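Local coordinates for cellulase (Bacteroides salanitronis, PDB 6WQY), which probably hydrolyses the internal beta-1,4-glucosidic bonds of cellulose and related plant polysaccharides as a broad-specificity endoglucanase of glycoside hydrolase family 5, at residues 308-316 with 352-360. Sequence-based numbering, arbitrary orientation.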
loop_
_atom_site.group_PDB
_atom_site.type_symbol
_atom_site.label_atom_id
_atom_site.label_comp_id
_atom_site.label_asym_id
_atom_site.label_seq_id
_atom_site.Cartn_x
_atom_site.Cartn_y
_atom_site.Cartn_z
ATOM N N GLY A 308 4.116 -0.229 -0.074
ATOM C CA GLY A 308 2.720 -0.586 -0.216
ATOM C C GLY A 308 2.247 -0.709 -1.648
ATOM O O GLY A 308 1.224 -1.360 -1.888
ATOM N N GLU A 309 2.949 -0.072 -2.594
ATOM C CA GLU A 309 2.674 -0.221 -4.015
ATOM C C GLU A 309 3.991 -0.115 -4.781
ATOM O O GLU A 309 4.806 0.774 -4.500
ATOM C CB GLU A 309 1.726 0.853 -4.552
ATOM C CG GLU A 309 0.365 0.877 -3.913
ATOM C CD GLU A 309 -0.564 1.953 -4.465
ATOM O OE1 GLU A 309 -0.288 2.494 -5.567
ATOM O OE2 GLU A 309 -1.592 2.240 -3.782
ATOM N N MET A 310 4.152 -0.992 -5.775
ATOM C CA MET A 310 5.252 -0.998 -6.739
ATOM C C MET A 310 4.742 -1.814 -7.928
ATOM O O MET A 310 3.671 -2.428 -7.853
ATOM C CB MET A 310 6.548 -1.561 -6.133
ATOM C CG MET A 310 6.412 -2.894 -5.427
ATOM S SD MET A 310 6.268 -4.347 -6.489
ATOM C CE MET A 310 7.883 -4.386 -7.284
ATOM N N GLY A 311 5.480 -1.824 -9.037
ATOM C CA GLY A 311 5.116 -2.690 -10.141
ATOM C C GLY A 311 5.545 -2.123 -11.479
ATOM O O GLY A 311 6.244 -1.114 -11.560
ATOM N N CYS A 312 5.102 -2.801 -12.545
ATOM C CA CYS A 312 5.457 -2.424 -13.906
ATOM C C CYS A 312 4.479 -3.128 -14.832
ATOM O O CYS A 312 4.231 -4.325 -14.657
ATOM C CB CYS A 312 6.894 -2.870 -14.230
ATOM S SG CYS A 312 7.527 -2.304 -15.801
ATOM N N VAL A 313 3.951 -2.402 -15.824
ATOM C CA VAL A 313 2.942 -2.966 -16.711
ATOM C C VAL A 313 3.562 -3.931 -17.725
ATOM O O VAL A 313 4.743 -3.872 -18.074
ATOM C CB VAL A 313 2.100 -1.887 -17.418
ATOM C CG1 VAL A 313 1.347 -1.050 -16.401
ATOM C CG2 VAL A 313 2.956 -1.022 -18.342
ATOM N N HIS A 314 2.717 -4.827 -18.215
ATOM C CA HIS A 314 3.048 -5.847 -19.202
ATOM C C HIS A 314 3.320 -5.246 -20.570
ATOM O O HIS A 314 2.686 -4.275 -20.993
ATOM C CB HIS A 314 1.862 -6.815 -19.283
ATOM C CG HIS A 314 1.947 -7.862 -20.347
ATOM N ND1 HIS A 314 2.891 -8.868 -20.352
ATOM C CD2 HIS A 314 1.141 -8.101 -21.407
ATOM C CE1 HIS A 314 2.677 -9.663 -21.386
ATOM N NE2 HIS A 314 1.619 -9.222 -22.042
ATOM N N ARG A 315 4.265 -5.861 -21.271
ATOM C CA ARG A 315 4.523 -5.591 -22.679
ATOM C C ARG A 315 4.279 -6.865 -23.484
ATOM O O ARG A 315 4.773 -7.937 -23.121
ATOM C CB ARG A 315 5.958 -5.107 -22.904
ATOM C CG ARG A 315 6.136 -3.593 -22.755
ATOM C CD ARG A 315 6.076 -3.081 -21.323
ATOM N NE ARG A 315 6.484 -1.681 -21.306
ATOM C CZ ARG A 315 6.652 -0.951 -20.209
ATOM N NH1 ARG A 315 6.408 -1.461 -19.005
ATOM N NH2 ARG A 315 7.047 0.311 -20.324
ATOM N N ALA A 316 3.520 -6.748 -24.572
ATOM C CA ALA A 316 3.249 -7.909 -25.410
ATOM C C ALA A 316 4.464 -8.325 -26.230
ATOM O O ALA A 316 4.564 -9.495 -26.615
ATOM C CB ALA A 316 2.064 -7.616 -26.339
ATOM N N THR A 352 -5.562 -6.695 -21.422
ATOM C CA THR A 352 -5.267 -6.244 -22.773
ATOM C C THR A 352 -4.682 -4.841 -22.734
ATOM O O THR A 352 -4.700 -4.160 -21.706
ATOM C CB THR A 352 -6.529 -6.229 -23.646
ATOM O OG1 THR A 352 -7.428 -5.212 -23.172
ATOM C CG2 THR A 352 -7.221 -7.581 -23.616
ATOM N N GLY A 353 -4.148 -4.412 -23.866
ATOM C CA GLY A 353 -3.651 -3.064 -23.993
ATOM C C GLY A 353 -2.218 -2.928 -23.536
ATOM O O GLY A 353 -1.520 -3.904 -23.232
ATOM N N THR A 354 -1.777 -1.675 -23.486
ATOM C CA THR A 354 -0.380 -1.344 -23.252
ATOM C C THR A 354 -0.108 -0.859 -21.838
ATOM O O THR A 354 1.017 -0.437 -21.547
ATOM C CB THR A 354 0.085 -0.288 -24.263
ATOM O OG1 THR A 354 -0.684 0.910 -24.095
ATOM C CG2 THR A 354 -0.069 -0.799 -25.690
ATOM N N GLN A 355 -1.104 -0.898 -20.953
ATOM C CA GLN A 355 -0.922 -0.417 -19.588
ATOM C C GLN A 355 -1.570 -1.369 -18.596
ATOM O O GLN A 355 -2.221 -0.936 -17.635
ATOM C CB GLN A 355 -1.476 0.998 -19.418
ATOM C CG GLN A 355 -0.785 2.050 -20.270
ATOM C CD GLN A 355 -1.216 3.458 -19.900
ATOM O OE1 GLN A 355 -0.519 4.163 -19.168
ATOM N NE2 GLN A 355 -2.375 3.872 -20.399
ATOM N N SER A 356 -1.423 -2.673 -18.813
ATOM C CA SER A 356 -2.069 -3.665 -17.968
ATOM C C SER A 356 -1.142 -4.104 -16.841
ATOM O O SER A 356 -0.038 -4.614 -17.087
ATOM C CB SER A 356 -2.511 -4.892 -18.757
ATOM O OG SER A 356 -3.060 -5.849 -17.859
ATOM N N TRP A 357 -1.615 -3.928 -15.608
ATOM C CA TRP A 357 -0.938 -4.398 -14.415
ATOM C C TRP A 357 -1.387 -5.793 -14.007
ATOM O O TRP A 357 -0.837 -6.360 -13.064
ATOM C CB TRP A 357 -1.264 -3.473 -13.230
ATOM C CG TRP A 357 -0.978 -2.024 -13.417
ATOM C CD1 TRP A 357 -1.805 -1.088 -13.961
ATOM C CD2 TRP A 357 0.210 -1.321 -13.022
ATOM N NE1 TRP A 357 -1.205 0.143 -13.943
ATOM C CE2 TRP A 357 0.029 0.034 -13.367
ATOM C CE3 TRP A 357 1.402 -1.700 -12.409
ATOM C CZ2 TRP A 357 0.990 1.003 -13.132
ATOM C CZ3 TRP A 357 2.354 -0.723 -12.164
ATOM C CH2 TRP A 357 2.145 0.607 -12.534
ATOM N N ALA A 358 -2.390 -6.361 -14.675
ATOM C CA ALA A 358 -3.057 -7.543 -14.147
ATOM C C ALA A 358 -2.175 -8.784 -14.221
ATOM O O ALA A 358 -1.606 -9.098 -15.277
ATOM C CB ALA A 358 -4.334 -7.803 -14.951
ATOM N N LEU A 359 -2.125 -9.518 -13.124
ATOM C CA LEU A 359 -1.564 -10.865 -13.070
ATOM C C LEU A 359 -2.640 -11.925 -12.920
ATOM O O LEU A 359 -2.460 -13.045 -13.417
ATOM C CB LEU A 359 -0.577 -10.992 -11.908
ATOM C CG LEU A 359 0.579 -9.995 -11.905
ATOM C CD1 LEU A 359 1.454 -10.206 -10.663
ATOM C CD2 LEU A 359 1.416 -10.073 -13.162
ATOM N N PHE A 360 -3.751 -11.593 -12.254
ATOM C CA PHE A 360 -4.853 -12.514 -12.052
ATOM C C PHE A 360 -6.163 -11.842 -12.443
ATOM O O PHE A 360 -6.337 -10.628 -12.247
ATOM C CB PHE A 360 -5.024 -12.892 -10.566
ATOM C CG PHE A 360 -3.829 -13.555 -9.956
ATOM C CD1 PHE A 360 -2.809 -12.796 -9.417
ATOM C CD2 PHE A 360 -3.729 -14.927 -9.909
ATOM C CE1 PHE A 360 -1.698 -13.396 -8.857
ATOM C CE2 PHE A 360 -2.623 -15.537 -9.343
ATOM C CZ PHE A 360 -1.610 -14.763 -8.813
HETATM O O HOH W 1 -0.060 -4.033 -20.860
#
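Over one face of the Trp357 indole sits a methyl of Val313, CG1, while the edge of the ring meets the backbone of Gly311 in its plane. The methyl lies 3.5 Å from the centroid of the five-membered ring and 14° off its normal, so that it stands almost directly above the ring, a CH-pi contact. It gets there because CG1 is turned anti to the carbonyl carbon of Val313 (chi1 -61°), which leaves CG2 to rest against Thr354 O at 3.8 Å. Cys312 N comes to 3.5 Å from Trp357 CZ3 at an oblique angle.

Next to this apolar seat the two backbones are joined directly. His314 N donates to Ser356 O at 3.0 Å, almost straight at 174°, and a water gives its protons to His314 O and Gly353 O while accepting from Ser356 N. Ser356 OG closes an ST turn with Ala358 N, Arg315 NH1 donates to Val313 O, and the imidazole of His314 reaches Glu321 through ND1.

The contact joins the loops that follow strands 305-310 and 342-346, the last two of the family 5 TIM barrel. It illustrates how two irregular loops can be fastened: a buried methyl packs on an aromatic face, and one water links three backbone groups beside the direct bond.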